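Local coordinates for protein Ddb_g0293866 (Dictyostelium discoideum, PDB 5LW6) that binds ADP-ribose through this macrodomain, one piece of a longer protein that is probably a DNA damage sensor recognising poly-ADP-ribose, at residues D72-S77 with I110-K115. Numbering follows the deposited sequence. Where two conformers were deposited one is given.
Sequences DATEIS and IQSFKK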
loop_
_atom_site.group_PDB
_atom_site.type_symbol
_atom_site.label_atom_id
_atom_site.label_comp_id
_atom_site.label_asym_id
_atom_site.label_seq_id
_atom_site.Cartn_x
_atom_site.Cartn_y
_atom_site.Cartn_z
ATOM N N ASP A 72 -5.550 -8.557 -14.333
ATOM C CA ASP A 72 -6.304 -7.311 -14.090
ATOM C C ASP A 72 -5.576 -6.407 -13.072
ATOM O O ASP A 72 -5.418 -5.186 -13.295
ATOM C CB ASP A 72 -7.727 -7.602 -13.596
ATOM C CG ASP A 72 -8.623 -8.265 -14.654
ATOM O OD1 ASP A 72 -8.321 -8.144 -15.879
ATOM O OD2 ASP A 72 -9.668 -8.871 -14.247
ATOM N N ALA A 73 -5.071 -7.011 -12.005
ATOM C CA ALA A 73 -4.307 -6.273 -10.966
ATOM C C ALA A 73 -3.033 -5.683 -11.516
ATOM O O ALA A 73 -2.583 -4.640 -11.101
ATOM C CB ALA A 73 -3.969 -7.156 -9.787
ATOM N N THR A 74 -2.397 -6.371 -12.416
ATOM C CA THR A 74 -1.160 -5.853 -13.004
ATOM C C THR A 74 -1.429 -4.633 -13.829
ATOM O O THR A 74 -0.729 -3.638 -13.726
ATOM C CB THR A 74 -0.476 -6.941 -13.860
ATOM O OG1 THR A 74 -0.167 -8.052 -13.008
ATOM C CG2 THR A 74 0.775 -6.383 -14.591
ATOM N N GLU A 75 -2.464 -4.683 -14.671
ATOM C CA GLU A 75 -2.764 -3.549 -15.541
ATOM C C GLU A 75 -3.159 -2.326 -14.689
ATOM O O GLU A 75 -2.734 -1.174 -14.951
ATOM C CB GLU A 75 -3.892 -3.949 -16.524
ATOM C CG GLU A 75 -5.068 -2.996 -16.661
ATOM C CD GLU A 75 -6.238 -3.720 -17.279
ATOM O OE1 GLU A 75 -5.998 -4.544 -18.235
ATOM O OE2 GLU A 75 -7.375 -3.468 -16.810
ATOM N N ILE A 76 -3.989 -2.552 -13.683
ATOM C CA ILE A 76 -4.469 -1.454 -12.845
ATOM C C ILE A 76 -3.302 -0.851 -12.055
ATOM O O ILE A 76 -3.127 0.345 -12.074
ATOM C CB ILE A 76 -5.573 -1.922 -11.912
ATOM C CG1 ILE A 76 -6.842 -2.151 -12.688
ATOM C CG2 ILE A 76 -5.850 -0.919 -10.778
ATOM C CD1 ILE A 76 -7.807 -3.030 -11.957
ATOM N N SER A 77 -2.499 -1.689 -11.409
ATOM C CA SER A 77 -1.378 -1.287 -10.635
ATOM C C SER A 77 -0.419 -0.467 -11.520
ATOM O O SER A 77 0.016 0.641 -11.175
ATOM C CB SER A 77 -0.600 -2.590 -10.174
ATOM O OG SER A 77 0.480 -2.208 -9.417
ATOM N N ILE A 110 7.121 -8.919 -14.611
ATOM C CA ILE A 110 7.971 -7.753 -14.806
ATOM C C ILE A 110 7.821 -7.239 -16.234
ATOM O O ILE A 110 7.736 -6.039 -16.470
ATOM C CB ILE A 110 9.447 -8.085 -14.462
ATOM C CG1 ILE A 110 9.682 -8.495 -12.980
ATOM C CG2 ILE A 110 10.338 -6.981 -15.018
ATOM C CD1 ILE A 110 9.201 -7.502 -11.953
ATOM N N GLN A 111 7.816 -8.126 -17.210
ATOM C CA GLN A 111 7.586 -7.713 -18.627
ATOM C C GLN A 111 6.254 -6.977 -18.825
ATOM O O GLN A 111 6.164 -6.065 -19.600
ATOM C CB GLN A 111 7.613 -8.945 -19.575
ATOM C CG GLN A 111 8.998 -9.484 -19.816
ATOM C CD GLN A 111 8.984 -10.713 -20.719
ATOM O OE1 GLN A 111 7.942 -11.368 -20.923
ATOM N NE2 GLN A 111 10.151 -11.023 -21.297
ATOM N N SER A 112 5.219 -7.372 -18.082
ATOM C CA SER A 112 3.913 -6.771 -18.198
ATOM C C SER A 112 3.985 -5.355 -17.694
ATOM O O SER A 112 3.426 -4.440 -18.320
ATOM C CB SER A 112 2.865 -7.510 -17.356
ATOM O OG SER A 112 1.584 -7.051 -17.737
ATOM N N PHE A 113 4.645 -5.152 -16.541
ATOM C CA PHE A 113 4.890 -3.821 -16.098
ATOM C C PHE A 113 5.642 -3.013 -17.134
ATOM O O PHE A 113 5.257 -1.856 -17.419
ATOM C CB PHE A 113 5.585 -3.718 -14.700
ATOM C CG PHE A 113 4.626 -3.885 -13.567
ATOM C CD1 PHE A 113 4.283 -5.112 -13.156
ATOM C CD2 PHE A 113 4.138 -2.824 -12.879
ATOM C CE1 PHE A 113 3.390 -5.319 -12.088
ATOM C CE2 PHE A 113 3.202 -2.981 -11.856
ATOM C CZ PHE A 113 2.805 -4.224 -11.454
ATOM N N LYS A 114 6.706 -3.581 -17.688
ATOM C CA LYS A 114 7.484 -2.874 -18.691
ATOM C C LYS A 114 6.647 -2.430 -19.869
ATOM O O LYS A 114 6.795 -1.298 -20.350
ATOM C CB LYS A 114 8.578 -3.761 -19.269
ATOM C CG LYS A 114 9.799 -3.928 -18.434
ATOM C CD LYS A 114 10.859 -4.779 -19.187
ATOM C CE LYS A 114 12.115 -5.034 -18.333
ATOM N NZ LYS A 114 13.119 -5.795 -19.115
ATOM N N LYS A 115 5.700 -3.256 -20.255
ATOM C CA LYS A 115 4.841 -2.974 -21.374
ATOM C C LYS A 115 3.928 -1.788 -21.065
ATOM O O LYS A 115 3.803 -0.871 -21.875
ATOM C CB LYS A 115 4.045 -4.229 -21.715
ATOM C CG LYS A 115 2.973 -4.069 -22.753
ATOM C CD LYS A 115 1.995 -5.279 -22.786
ATOM C CE LYS A 115 1.149 -5.256 -24.085
ATOM N NZ LYS A 115 -0.032 -6.193 -24.240
#
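Thr74 pushes its methyl group into the notch between Ser112 and Phe113 on the neighbouring helix, and most of the van der Waals packing follows from that. Thr74 CG2 lies 3.8 Å from Phe113 CE1, approaching the ring obliquely, and 3.6 Å from Ser112 CB. The methyl gets there because CG2 stands anti to the backbone N, with OG1 on the other branch at chi1 -60°. From that position OG1 hydrogen-bonds to the carbonyl O of Ile70 one turn back in its own helix, so the polar branch is satisfied while the apolar one faces the partner. In one of its two conformers Ser112 OG also comes within 3.3 Å of Thr74 CG2, an approach that is therefore doubtful.

The two segments belong to helices 70-87 and 107-116, which follow strands 55-59 and 95-101 of the parallel part of the macrodomain's mixed sheet. The axes of segments 72-77 and 110-115 approach to 9.6 Å and run in broadly the same direction, 39° apart, with Thr74 opposite Phe113 at 7.1 Å between CA atoms. The small side chains of Thr74, Ser77 and Ser112 leave the Phe113 ring as the main bulk in the interface.

At the far end of that ring the neighbour is a hydroxyl. Ser77 OG sits in the ring plane at its edge, 3.7 Å from Phe113 CZ, and shares a weak hydrogen bond with Tyr245 OH of helix 237-253. Phe113 also rests on Phe125 and Ile127 of strand 125-130, which ties helix 107-116 to the sheet as well as to its neighbour. A serine in place of Phe113 would probably open a gap between Thr74, Ser77 and this edge strand, leaving the Thr74 methyl with little beyond Ser112 to pack against on the opposing segment.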